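Local coordinates for periplasmic binding protein (Mycobacterium smegmatis, PDB 4MDY) that probably binds an iron-bearing solute outside the cytoplasmic membrane and hands it to an ABC transporter for uptake, at residues T192-R197 with V208-A213; V223-D228 with A250-T255; W232-D237 with N260-K265. One frame throughout, in Å; residues are numbered along the deposited sequence.

Followed from the N terminus, the chain closes contact 1 first: 192-197 meets 208-213 round a ten-residue loop that carries helix 199-203. Contact 2 stands in series with it, joining the turn behind helix 220-224 to the start of helix 253-256 and closing a 21-residue loop. Contact 3 crosses contact 2 and closes a 22-residue helical connection between strands 229-233 and 260-262. Contact 2 touches both others, through Val223 and Ala227 towards contact 1 and through Leu224 and Leu252 towards the Trp232 ring, whereas contacts 1 and 3 do not meet. Contacts 2 and 3 thus tie two sheet strands and their connections; contact 1 joins loops at the sheet's edge, beside strand 207-208.

Contact 1. Residues T192-R197 with V208-A213; sequences TPPGWR and VLQVPA
Of the polar atoms facing between the segments, the carbonyl oxygen of Pro194 is the best held, with one grip found: a water donates to Pro194 O at 2.6 Å. The same water accepts only weakly from the amide of Gln210, its oxygen lying 3.4 Å from NE2, so the bridge is firm at one end and loose at the other. No direct hydrogen bond joins the segments, and neither Pro193 nor Pro194 has an N-H to give. Contact is therefore made mainly by two proline rings laid against a loop. Pro194 presents its CG, 3.5 Å from Leu209 O and 4.0 Å from Val208 CG1, while its CD faces the backbone N of Val211. Gln210 leaves the chain on the far side, but the bend at chi2 (-63°) brings NE2 back to within 3.7 Å of Pro194 CG, the two side chains crossing obliquely. Pro193 works one step along: its CB rests 3.5 Å from Val211 O and its CG reaches the CB of Ala213 at 4.1 Å. Val211 holds CG1 in the crowded position between backbone N and carbonyl carbon (chi1 69°), which sets that methyl 3.8 Å from Thr192 O. In the two-lobed fold of this binding-protein family, the contact is a surface one that joins the loop after strand 189-190 to the loop after strand 207-208. Backbone bonds tie Thr192 to Leu179 and Ala213 to Ala191; Leu209 and Val211 lie on strand 176-181, and Val208 packs against helix 199-203.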
ATOM      1  N   THR A 192      10.523  -7.113  -3.322  1.00 18.85           N
ATOM      2  CA  THR A 192       9.924  -6.000  -4.025  1.00 21.18           C
ATOM      3  C   THR A 192      11.001  -5.355  -4.907  1.00 21.46           C
ATOM      4  O   THR A 192      11.940  -4.737  -4.398  1.00 19.86           O
ATOM      5  CB  THR A 192       9.328  -4.980  -3.042  1.00 22.28           C
ATOM      6  OG1 THR A 192       8.279  -5.603  -2.283  1.00 23.23           O
ATOM      7  CG2 THR A 192       8.760  -3.785  -3.791  1.00 21.11           C
ATOM      8  N   PRO A 193      10.883  -5.517  -6.236  1.00 22.33           N
ATOM      9  CA  PRO A 193      11.894  -4.916  -7.096  1.00 22.37           C
ATOM     10  C   PRO A 193      11.829  -3.390  -7.031  1.00 24.06           C
ATOM     11  O   PRO A 193      10.773  -2.833  -6.723  1.00 21.22           O
ATOM     12  CB  PRO A 193      11.515  -5.409  -8.497  1.00 23.68           C
ATOM     13  CG  PRO A 193      10.701  -6.634  -8.269  1.00 24.54           C
ATOM     14  CD  PRO A 193       9.945  -6.356  -7.001  1.00 25.04           C
ATOM     15  N   PRO A 194      12.954  -2.717  -7.301  1.00 25.44           N
ATOM     16  CA  PRO A 194      12.932  -1.259  -7.326  1.00 23.33           C
ATOM     17  C   PRO A 194      11.780  -0.715  -8.171  1.00 22.03           C
ATOM     18  O   PRO A 194      11.462  -1.264  -9.213  1.00 22.82           O
ATOM     19  CB  PRO A 194      14.283  -0.900  -7.948  1.00 25.97           C
ATOM     20  CG  PRO A 194      15.176  -2.036  -7.601  1.00 25.36           C
ATOM     21  CD  PRO A 194      14.309  -3.258  -7.524  1.00 26.53           C
ATOM     22  N   GLY A 195      11.153   0.350  -7.699  1.00 22.37           N
ATOM     23  CA  GLY A 195       9.985   0.922  -8.353  1.00 20.91           C
ATOM     24  C   GLY A 195       9.307   1.854  -7.371  1.00 18.85           C
ATOM     25  O   GLY A 195       9.880   2.202  -6.327  1.00 17.18           O
ATOM     26  N   TRP A 196       8.085   2.266  -7.678  1.00 18.01           N
ATOM     27  CA  TRP A 196       7.409   3.212  -6.807  1.00 18.23           C
ATOM     28  C   TRP A 196       7.312   2.707  -5.365  1.00 17.72           C
ATOM     29  O   TRP A 196       7.423   3.495  -4.434  1.00 17.07           O
ATOM     30  CB  TRP A 196       6.035   3.609  -7.346  1.00 17.69           C
ATOM     31  CG  TRP A 196       4.907   2.636  -7.159  1.00 17.41           C
ATOM     32  CD1 TRP A 196       4.374   1.820  -8.108  1.00 19.36           C
ATOM     33  CD2 TRP A 196       4.117   2.436  -5.971  1.00 17.10           C
ATOM     34  NE1 TRP A 196       3.315   1.109  -7.584  1.00 20.12           N
ATOM     35  CE2 TRP A 196       3.137   1.471  -6.278  1.00 17.55           C
ATOM     36  CE3 TRP A 196       4.148   2.974  -4.685  1.00 16.91           C
ATOM     37  CZ2 TRP A 196       2.198   1.028  -5.338  1.00 19.32           C
ATOM     38  CZ3 TRP A 196       3.212   2.541  -3.751  1.00 18.02           C
ATOM     39  CH2 TRP A 196       2.257   1.571  -4.082  1.00 19.42           C
ATOM     40  N   ARG A 197       7.138   1.400  -5.195  1.00 17.51           N
ATOM     41  CA  ARG A 197       7.025   0.805  -3.861  1.00 19.33           C
ATOM     42  C   ARG A 197       8.280   0.922  -3.002  1.00 20.52           C
ATOM     43  O   ARG A 197       8.188   0.861  -1.780  1.00 21.41           O
ATOM     44  CB  ARG A 197       6.641  -0.662  -3.954  1.00 20.39           C
ATOM     45  CG  ARG A 197       5.191  -0.891  -4.324  1.00 24.26           C
ATOM     46  CD  ARG A 197       4.760  -2.292  -3.916  1.00 29.42           C
ATOM     47  NE  ARG A 197       3.311  -2.386  -3.828  1.00 38.63           N
ATOM     48  CZ  ARG A 197       2.572  -2.136  -2.742  1.00 40.72           C
ATOM     49  NH1 ARG A 197       1.260  -2.264  -2.823  1.00 45.43           N
ATOM     50  NH2 ARG A 197       3.111  -1.774  -1.583  1.00 41.53           N
ATOM     51  N   VAL A 208      18.525   1.072  -2.778  1.00 23.34           N
ATOM     52  CA  VAL A 208      17.614  -0.020  -3.060  1.00 24.48           C
ATOM     53  C   VAL A 208      18.241  -0.871  -4.159  1.00 22.31           C
ATOM     54  O   VAL A 208      18.310  -0.456  -5.317  1.00 24.29           O
ATOM     55  CB  VAL A 208      16.237   0.521  -3.493  1.00 26.56           C
ATOM     56  CG1 VAL A 208      15.303  -0.605  -3.899  1.00 30.02           C
ATOM     57  CG2 VAL A 208      15.607   1.327  -2.362  1.00 28.74           C
ATOM     58  N   LEU A 209      18.700  -2.058  -3.781  1.00 26.72           N
ATOM     59  CA  LEU A 209      19.335  -2.997  -4.705  1.00 28.45           C
ATOM     60  C   LEU A 209      18.375  -3.524  -5.765  1.00 25.94           C
ATOM     61  O   LEU A 209      17.228  -3.835  -5.468  1.00 22.31           O
ATOM     62  CB  LEU A 209      19.868  -4.209  -3.933  1.00 30.15           C
ATOM     63  CG  LEU A 209      21.091  -4.022  -3.051  1.00 32.70           C
ATOM     64  CD1 LEU A 209      21.394  -5.339  -2.345  1.00 31.49           C
ATOM     65  CD2 LEU A 209      22.279  -3.545  -3.880  1.00 34.67           C
ATOM     66  N   GLN A 210      18.859  -3.634  -6.999  1.00 30.02           N
ATOM     67  CA  GLN A 210      18.154  -4.386  -8.034  1.00 30.78           C
ATOM     68  C   GLN A 210      17.981  -5.830  -7.576  1.00 27.93           C
ATOM     69  O   GLN A 210      18.927  -6.461  -7.114  1.00 28.17           O
ATOM     70  CB  GLN A 210      18.913  -4.347  -9.372  1.00 37.42           C
ATOM     71  CG  GLN A 210      18.341  -3.362 -10.379  1.00 45.26           C
ATOM     72  CD  GLN A 210      16.924  -3.721 -10.805  1.00 52.27           C
ATOM     73  OE1 GLN A 210      16.558  -4.899 -10.871  1.00 62.80           O
ATOM     74  NE2 GLN A 210      16.115  -2.705 -11.089  1.00 58.35           N
ATOM     75  N   VAL A 211      16.764  -6.340  -7.695  1.00 25.29           N
ATOM     76  CA  VAL A 211      16.446  -7.679  -7.230  1.00 25.94           C
ATOM     77  C   VAL A 211      15.226  -8.187  -8.015  1.00 25.37           C
ATOM     78  O   VAL A 211      14.341  -7.401  -8.354  1.00 22.95           O
ATOM     79  CB  VAL A 211      16.185  -7.669  -5.695  1.00 26.90           C
ATOM     80  CG1 VAL A 211      14.896  -6.930  -5.349  1.00 28.08           C
ATOM     81  CG2 VAL A 211      16.140  -9.072  -5.125  1.00 29.63           C
ATOM     82  N   PRO A 212      15.185  -9.494  -8.326  1.00 25.56           N
ATOM     83  CA  PRO A 212      13.984 -10.043  -8.961  1.00 25.04           C
ATOM     84  C   PRO A 212      12.859 -10.229  -7.950  1.00 23.30           C
ATOM     85  O   PRO A 212      13.118 -10.300  -6.757  1.00 23.68           O
ATOM     86  CB  PRO A 212      14.450 -11.389  -9.531  1.00 26.05           C
ATOM     87  CG  PRO A 212      15.839 -11.616  -9.042  1.00 29.85           C
ATOM     88  CD  PRO A 212      16.224 -10.517  -8.109  1.00 28.38           C
ATOM     89  N   ALA A 213      11.623 -10.313  -8.435  1.00 22.32           N
ATOM     90  CA  ALA A 213      10.455 -10.436  -7.566  1.00 21.60           C
ATOM     91  C   ALA A 213      10.500 -11.725  -6.745  1.00 21.99           C
ATOM     92  O   ALA A 213       9.924 -11.802  -5.654  1.00 20.71           O
ATOM     93  CB  ALA A 213       9.182 -10.389  -8.393  1.00 22.63           C
TER
HETATM   94  O   HOH W   1      12.750  -2.699 -10.986  1.00 33.89           O

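Contact 2. Residues V223-D228 with A250-T255; sequences VLDGAD and AQLAAT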
ATOM      1  N   VAL A 223      22.313 -13.293  -3.631  1.00 19.27           N
ATOM      2  CA  VAL A 223      21.622 -12.006  -3.714  1.00 20.03           C
ATOM      3  C   VAL A 223      21.543 -11.261  -2.385  1.00 20.52           C
ATOM      4  O   VAL A 223      21.836 -10.053  -2.325  1.00 19.46           O
ATOM      5  CB  VAL A 223      20.202 -12.182  -4.273  1.00 20.24           C
ATOM      6  CG1 VAL A 223      19.492 -10.834  -4.361  1.00 18.34           C
ATOM      7  CG2 VAL A 223      20.260 -12.846  -5.638  1.00 23.45           C
ATOM      8  N   LEU A 224      21.139 -11.973  -1.333  1.00 19.60           N
ATOM      9  CA  LEU A 224      20.869 -11.355  -0.032  1.00 20.52           C
ATOM     10  C   LEU A 224      22.134 -10.923   0.709  1.00 18.98           C
ATOM     11  O   LEU A 224      22.103  -9.952   1.461  1.00 21.29           O
ATOM     12  CB  LEU A 224      20.005 -12.264   0.865  1.00 20.69           C
ATOM     13  CG  LEU A 224      18.488 -12.146   0.677  1.00 22.87           C
ATOM     14  CD1 LEU A 224      18.078 -12.416  -0.754  1.00 25.16           C
ATOM     15  CD2 LEU A 224      17.731 -13.066   1.629  1.00 22.02           C
ATOM     16  N   ASP A 225      23.248 -11.617   0.491  1.00 18.38           N
ATOM     17  CA  ASP A 225      24.496 -11.217   1.148  1.00 21.60           C
ATOM     18  C   ASP A 225      25.070  -9.935   0.539  1.00 22.49           C
ATOM     19  O   ASP A 225      26.048  -9.402   1.047  1.00 22.61           O
ATOM     20  CB  ASP A 225      25.527 -12.353   1.145  1.00 22.04           C
ATOM     21  CG  ASP A 225      25.176 -13.474   2.127  1.00 22.64           C
ATOM     22  OD1 ASP A 225      24.450 -13.221   3.116  1.00 24.07           O
ATOM     23  OD2 ASP A 225      25.644 -14.613   1.912  1.00 24.70           O
ATOM     24  N   GLY A 226      24.454  -9.441  -0.536  1.00 24.52           N
ATOM     25  CA  GLY A 226      24.818  -8.140  -1.107  1.00 24.78           C
ATOM     26  C   GLY A 226      24.241  -6.929  -0.379  1.00 26.65           C
ATOM     27  O   GLY A 226      24.602  -5.792  -0.697  1.00 29.31           O
ATOM     28  N   ALA A 227      23.351  -7.161   0.589  1.00 22.98           N
ATOM     29  CA  ALA A 227      22.649  -6.080   1.290  1.00 22.81           C
ATOM     30  C   ALA A 227      23.203  -5.840   2.690  1.00 21.96           C
ATOM     31  O   ALA A 227      23.723  -6.760   3.336  1.00 20.36           O
ATOM     32  CB  ALA A 227      21.158  -6.377   1.365  1.00 22.07           C
ATOM     33  N   ASP A 228      23.094  -4.591   3.138  1.00 23.08           N
ATOM     34  CA  ASP A 228      23.469  -4.189   4.492  1.00 22.25           C
ATOM     35  C   ASP A 228      22.333  -4.406   5.502  1.00 22.71           C
ATOM     36  O   ASP A 228      22.582  -4.574   6.693  1.00 23.09           O
ATOM     37  CB  ASP A 228      23.881  -2.720   4.496  1.00 23.28           C
ATOM     38  CG  ASP A 228      25.116  -2.469   3.657  1.00 26.37           C
ATOM     39  OD1 ASP A 228      26.119  -3.195   3.854  1.00 26.46           O
ATOM     40  OD2 ASP A 228      25.085  -1.565   2.792  1.00 27.32           O
ATOM     41  N   ALA A 250      19.348 -19.001   7.922  1.00 21.96           N
ATOM     42  CA  ALA A 250      20.183 -19.063   9.131  1.00 22.39           C
ATOM     43  C   ALA A 250      21.658 -18.697   8.893  1.00 22.37           C
ATOM     44  O   ALA A 250      22.319 -18.180   9.797  1.00 19.35           O
ATOM     45  CB  ALA A 250      20.077 -20.443   9.767  1.00 24.84           C
ATOM     46  N   GLN A 251      22.167 -18.957   7.686  1.00 21.07           N
ATOM     47  CA  GLN A 251      23.572 -18.695   7.366  1.00 19.17           C
ATOM     48  C   GLN A 251      23.807 -17.413   6.575  1.00 19.34           C
ATOM     49  O   GLN A 251      24.933 -17.127   6.181  1.00 20.47           O
ATOM     50  CB  GLN A 251      24.165 -19.878   6.613  1.00 19.46           C
ATOM     51  CG  GLN A 251      24.283 -21.108   7.481  1.00 21.81           C
ATOM     52  CD  GLN A 251      25.139 -22.181   6.850  1.00 22.54           C
ATOM     53  OE1 GLN A 251      24.944 -22.543   5.686  1.00 19.02           O
ATOM     54  NE2 GLN A 251      26.099 -22.701   7.618  1.00 24.65           N
ATOM     55  N   LEU A 252      22.758 -16.641   6.346  1.00 18.88           N
ATOM     56  CA  LEU A 252      22.926 -15.343   5.721  1.00 19.43           C
ATOM     57  C   LEU A 252      23.821 -14.464   6.586  1.00 18.95           C
ATOM     58  O   LEU A 252      23.767 -14.533   7.809  1.00 17.91           O
ATOM     59  CB  LEU A 252      21.573 -14.664   5.524  1.00 21.05           C
ATOM     60  CG  LEU A 252      20.673 -15.300   4.460  1.00 23.35           C
ATOM     61  CD1 LEU A 252      19.294 -14.659   4.500  1.00 24.07           C
ATOM     62  CD2 LEU A 252      21.293 -15.162   3.073  1.00 23.28           C
ATOM     63  N   ALA A 253      24.642 -13.639   5.943  1.00 20.15           N
ATOM     64  CA  ALA A 253      25.437 -12.646   6.653  1.00 22.04           C
ATOM     65  C   ALA A 253      24.532 -11.752   7.509  1.00 21.47           C
ATOM     66  O   ALA A 253      24.879 -11.411   8.634  1.00 24.24           O
ATOM     67  CB  ALA A 253      26.240 -11.809   5.670  1.00 23.80           C
ATOM     68  N   ALA A 254      23.358 -11.401   6.984  1.00 20.34           N
ATOM     69  CA  ALA A 254      22.396 -10.596   7.725  1.00 21.79           C
ATOM     70  C   ALA A 254      21.949 -11.278   9.015  1.00 21.28           C
ATOM     71  O   ALA A 254      21.758 -10.609  10.032  1.00 27.34           O
ATOM     72  CB  ALA A 254      21.188 -10.280   6.862  1.00 20.53           C
ATOM     73  N   THR A 255      21.776 -12.597   8.979  1.00 20.28           N
ATOM     74  CA  THR A 255      21.371 -13.331  10.180  1.00 19.97           C
ATOM     75  C   THR A 255      22.528 -13.373  11.179  1.00 19.40           C
ATOM     76  O   THR A 255      22.327 -13.139  12.359  1.00 20.59           O
ATOM     77  CB  THR A 255      20.851 -14.740   9.842  1.00 20.91           C
ATOM     78  OG1 THR A 255      19.776 -14.631   8.898  1.00 20.07           O
ATOM     79  CG2 THR A 255      20.340 -15.459  11.093  1.00 23.27           C
TER
HETATM   80  O   HOH W   2      22.786 -11.358   4.111  1.00 24.97           O
HETATM   81  O   HOH W   3      24.999 -16.867   3.370  1.00 22.60           O
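The Leu224 and Leu252 side chains meet at a slant, one branch against one branch: CD2 of Leu224 touches CD1 of Leu252 at 3.6 Å. The other methyl of Leu252, CD2, lies alongside the base of its partner, 3.9 Å from Leu224 CB. Next to this apolar pair, Asp225 sets its carboxylate against the start of the second segment. Its CG is turned opposite the carbonyl carbon (chi1 -73°), a setting that carries OD1 to the amide of Ala253, with OD1 and Ala253 N 2.9 Å apart. The N-H...O angle of 158° marks a fairly straight bond, although the donor approaches 33° above the carboxylate plane. Leu252 occupies the N-cap position of helix 253-256 and brings no polar side-chain group, so the acceptor for this first-turn amide comes from a residue distant in sequence. The amides at the start of this short helix may help stabilise the charge on Asp225. In the alternating strand-and-helix fold of this lobe, the contact ties two connections together: the type I turn from Leu224 to Ala227, which leads into strand 229-233, and the helix that precedes strand 260-262. Leu224 lies on Leu230 and Trp232 of the nearer strand, and Ala254 also reaches Leu230. Water extends the grip on both carboxylate oxygens. One molecule donates to Asp225 OD1 and accepts from Ala254 N at 2.9 Å, with a weak further bond to Leu224 O. The second water donates to Asp225 OD2 at 2.8 Å and also to Gln251 O.

Contact 3. Residues W232-D237 with N260-K265; sequences WTTESD and NIFTTK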
ATOM      1  N   TRP A 232      12.226  -7.881   6.285  1.00 16.96           N
ATOM      2  CA  TRP A 232      11.271  -8.947   6.009  1.00 17.38           C
ATOM      3  C   TRP A 232       9.909  -8.510   6.530  1.00 16.87           C
ATOM      4  O   TRP A 232       9.769  -8.186   7.714  1.00 17.64           O
ATOM      5  CB  TRP A 232      11.676 -10.230   6.715  1.00 16.24           C
ATOM      6  CG  TRP A 232      13.055 -10.722   6.421  1.00 16.17           C
ATOM      7  CD1 TRP A 232      14.224 -10.297   6.996  1.00 17.58           C
ATOM      8  CD2 TRP A 232      13.414 -11.759   5.504  1.00 15.31           C
ATOM      9  NE1 TRP A 232      15.286 -11.004   6.488  1.00 16.58           N
ATOM     10  CE2 TRP A 232      14.819 -11.906   5.567  1.00 15.97           C
ATOM     11  CE3 TRP A 232      12.687 -12.575   4.626  1.00 15.30           C
ATOM     12  CZ2 TRP A 232      15.507 -12.845   4.800  1.00 15.01           C
ATOM     13  CZ3 TRP A 232      13.371 -13.514   3.868  1.00 13.62           C
ATOM     14  CH2 TRP A 232      14.772 -13.641   3.961  1.00 15.39           C
ATOM     15  N   THR A 233       8.899  -8.516   5.666  1.00 16.99           N
ATOM     16  CA  THR A 233       7.583  -8.017   6.050  1.00 16.18           C
ATOM     17  C   THR A 233       6.763  -9.127   6.709  1.00 16.76           C
ATOM     18  O   THR A 233       5.689  -9.515   6.237  1.00 15.30           O
ATOM     19  CB  THR A 233       6.843  -7.374   4.864  1.00 15.99           C
ATOM     20  OG1 THR A 233       6.706  -8.319   3.796  1.00 16.94           O
ATOM     21  CG2 THR A 233       7.625  -6.140   4.379  1.00 16.32           C
ATOM     22  N   THR A 234       7.308  -9.635   7.810  1.00 17.37           N
ATOM     23  CA  THR A 234       6.631 -10.613   8.648  1.00 17.49           C
ATOM     24  C   THR A 234       5.393 -10.000   9.293  1.00 19.19           C
ATOM     25  O   THR A 234       5.357  -8.796   9.550  1.00 17.71           O
ATOM     26  CB  THR A 234       7.570 -11.136   9.758  1.00 17.97           C
ATOM     27  OG1 THR A 234       8.223 -10.035  10.408  1.00 18.36           O
ATOM     28  CG2 THR A 234       8.614 -12.065   9.181  1.00 17.85           C
ATOM     29  N   GLU A 235       4.393 -10.845   9.554  1.00 20.39           N
ATOM     30  CA  GLU A 235       3.147 -10.432  10.192  1.00 24.95           C
ATOM     31  C   GLU A 235       2.939 -11.146  11.533  1.00 29.26           C
ATOM     32  O   GLU A 235       1.913 -10.956  12.181  1.00 32.48           O
ATOM     33  CB  GLU A 235       1.966 -10.718   9.266  1.00 28.72           C
ATOM     34  CG  GLU A 235       2.057 -10.003   7.923  1.00 31.16           C
ATOM     35  CD  GLU A 235       0.898 -10.322   6.996  1.00 36.29           C
ATOM     36  OE1 GLU A 235      -0.206 -10.634   7.496  1.00 43.30           O
ATOM     37  OE2 GLU A 235       1.095 -10.255   5.762  1.00 40.31           O
ATOM     38  N   SER A 236       3.909 -11.961  11.945  1.00 26.62           N
ATOM     39  CA  SER A 236       3.860 -12.617  13.254  1.00 28.94           C
ATOM     40  C   SER A 236       5.220 -13.163  13.666  1.00 32.34           C
ATOM     41  O   SER A 236       6.156 -13.233  12.861  1.00 32.48           O
ATOM     42  CB  SER A 236       2.838 -13.756  13.255  1.00 28.81           C
ATOM     43  OG  SER A 236       3.229 -14.805  12.387  1.00 31.64           O
ATOM     44  N   ASP A 237       5.312 -13.542  14.937  1.00 34.73           N
ATOM     45  CA  ASP A 237       6.461 -14.268  15.455  1.00 34.87           C
ATOM     46  C   ASP A 237       6.579 -15.602  14.734  1.00 27.97           C
ATOM     47  O   ASP A 237       7.686 -16.045  14.434  1.00 30.37           O
ATOM     48  CB  ASP A 237       6.306 -14.521  16.959  1.00 39.82           C
ATOM     49  CG  ASP A 237       6.357 -13.244  17.784  1.00 47.46           C
ATOM     50  OD1 ASP A 237       7.073 -12.294  17.392  1.00 53.70           O
ATOM     51  OD2 ASP A 237       5.681 -13.200  18.835  1.00 61.05           O
ATOM     52  N   ASN A 260      18.841  -8.343  10.078  1.00 20.35           N
ATOM     53  CA  ASN A 260      17.463  -8.592   9.692  1.00 19.49           C
ATOM     54  C   ASN A 260      16.536  -7.700  10.491  1.00 20.84           C
ATOM     55  O   ASN A 260      16.699  -7.559  11.706  1.00 23.33           O
ATOM     56  CB  ASN A 260      17.057 -10.037   9.959  1.00 18.15           C
ATOM     57  CG  ASN A 260      17.743 -11.028   9.036  1.00 18.89           C
ATOM     58  OD1 ASN A 260      17.850 -10.816   7.828  1.00 16.78           O
ATOM     59  ND2 ASN A 260      18.176 -12.139   9.604  1.00 21.54           N
ATOM     60  N   ILE A 261      15.576  -7.098   9.802  1.00 19.98           N
ATOM     61  CA  ILE A 261      14.435  -6.481  10.433  1.00 18.27           C
ATOM     62  C   ILE A 261      13.214  -7.349  10.138  1.00 16.68           C
ATOM     63  O   ILE A 261      12.868  -7.575   8.977  1.00 18.38           O
ATOM     64  CB  ILE A 261      14.201  -5.050   9.915  1.00 18.16           C
ATOM     65  CG1 ILE A 261      15.397  -4.160  10.270  1.00 18.54           C
ATOM     66  CG2 ILE A 261      12.927  -4.473  10.514  1.00 18.86           C
ATOM     67  CD1 ILE A 261      15.417  -2.816   9.583  1.00 19.04           C
ATOM     68  N   PHE A 262      12.576  -7.842  11.192  1.00 18.23           N
ATOM     69  CA  PHE A 262      11.327  -8.573  11.059  1.00 18.67           C
ATOM     70  C   PHE A 262      10.222  -7.644  11.552  1.00 19.66           C
ATOM     71  O   PHE A 262      10.122  -7.350  12.744  1.00 20.61           O
ATOM     72  CB  PHE A 262      11.359  -9.887  11.849  1.00 20.16           C
ATOM     73  CG  PHE A 262      12.472 -10.818  11.431  1.00 19.42           C
ATOM     74  CD1 PHE A 262      12.401 -11.517  10.231  1.00 19.33           C
ATOM     75  CD2 PHE A 262      13.597 -10.984  12.228  1.00 18.50           C
ATOM     76  CE1 PHE A 262      13.422 -12.376   9.841  1.00 20.15           C
ATOM     77  CE2 PHE A 262      14.618 -11.834  11.840  1.00 21.07           C
ATOM     78  CZ  PHE A 262      14.530 -12.534  10.649  1.00 21.29           C
ATOM     79  N   THR A 263       9.410  -7.158  10.616  1.00 17.48           N
ATOM     80  CA  THR A 263       8.398  -6.166  10.931  1.00 16.45           C
ATOM     81  C   THR A 263       7.333  -6.743  11.852  1.00 17.54           C
ATOM     82  O   THR A 263       7.065  -7.949  11.848  1.00 19.25           O
ATOM     83  CB  THR A 263       7.694  -5.643   9.666  1.00 15.65           C
ATOM     84  OG1 THR A 263       7.044  -6.733   8.994  1.00 16.15           O
ATOM     85  CG2 THR A 263       8.694  -4.961   8.729  1.00 16.10           C
ATOM     86  N   THR A 264       6.728  -5.861  12.634  1.00 18.72           N
ATOM     87  CA  THR A 264       5.470  -6.170  13.290  1.00 18.99           C
ATOM     88  C   THR A 264       4.380  -6.273  12.229  1.00 18.58           C
ATOM     89  O   THR A 264       4.542  -5.795  11.097  1.00 17.30           O
ATOM     90  CB  THR A 264       5.058  -5.075  14.285  1.00 21.24           C
ATOM     91  OG1 THR A 264       4.916  -3.823  13.598  1.00 23.15           O
ATOM     92  CG2 THR A 264       6.082  -4.940  15.410  1.00 22.17           C
ATOM     93  N   LYS A 265       3.260  -6.881  12.588  1.00 19.63           N
ATOM     94  CA  LYS A 265       2.118  -6.931  11.682  1.00 19.69           C
ATOM     95  C   LYS A 265       1.707  -5.533  11.198  1.00 20.51           C
ATOM     96  O   LYS A 265       1.410  -5.345  10.013  1.00 20.30           O
ATOM     97  CB  LYS A 265       0.921  -7.595  12.350  1.00 19.85           C
ATOM     98  CG  LYS A 265      -0.247  -7.807  11.403  1.00 22.78           C
ATOM     99  CD  LYS A 265      -1.514  -8.133  12.157  1.00 24.98           C
ATOM    100  CE  LYS A 265      -2.592  -8.652  11.233  1.00 27.06           C
ATOM    101  NZ  LYS A 265      -3.828  -8.891  12.016  1.00 28.73           N
TER
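Strands 229-233 and 260-262, joined by a helical beta-alpha-beta crossover, are neighbours in the parallel sheet of this lobe, 260-262 at its edge within the chain; the contact carries their pairing past the strand ends. At the bridge of Trp232 with Phe262, Trp232 N donates to Ile261 O at 2.8 Å, and Thr263 N returns a bond to Trp232 O at 3.1 Å, almost perfectly straight at 178°. The Trp232 and Phe262 side chains run side by side on the face that Leu243 and Arg240 of helix 237-244 cover. Their planes are 25° apart, the rings slid so far that they barely overlap, with CE1 of Phe262 over one face of the indole, 3.6 Å from Trp232 CD1. At the ring edge, Trp232 NE1 bonds to Asn260 OD1 at 2.9 Å; the acceptor lies near the indole plane, yet the donor stands 61° above the amide plane of Asn260. This bond probably helps fix the indole rotation, while Asn260 ND2 is hydrogen-bonded to Thr255 OG1. Further along, Thr233 centres an inverse gamma turn and gives its hydroxyl to Leu180 O. Beyond it, Glu235 O comes 3.5 Å from CB of Lys265, whose extended chain carries NZ away to Gly59 O. Between the strand pairing and the Glu235-Lys265 approach, two threonines exchange hydrogen bonds, each hydroxyl in the crowded position between backbone N and carbonyl carbon. Thr263 OG1 donates to Thr234 O at 2.7 Å, Thr234 OG1 to Thr263 O at 2.8 Å, each on an in-plane lone pair of the carbonyl.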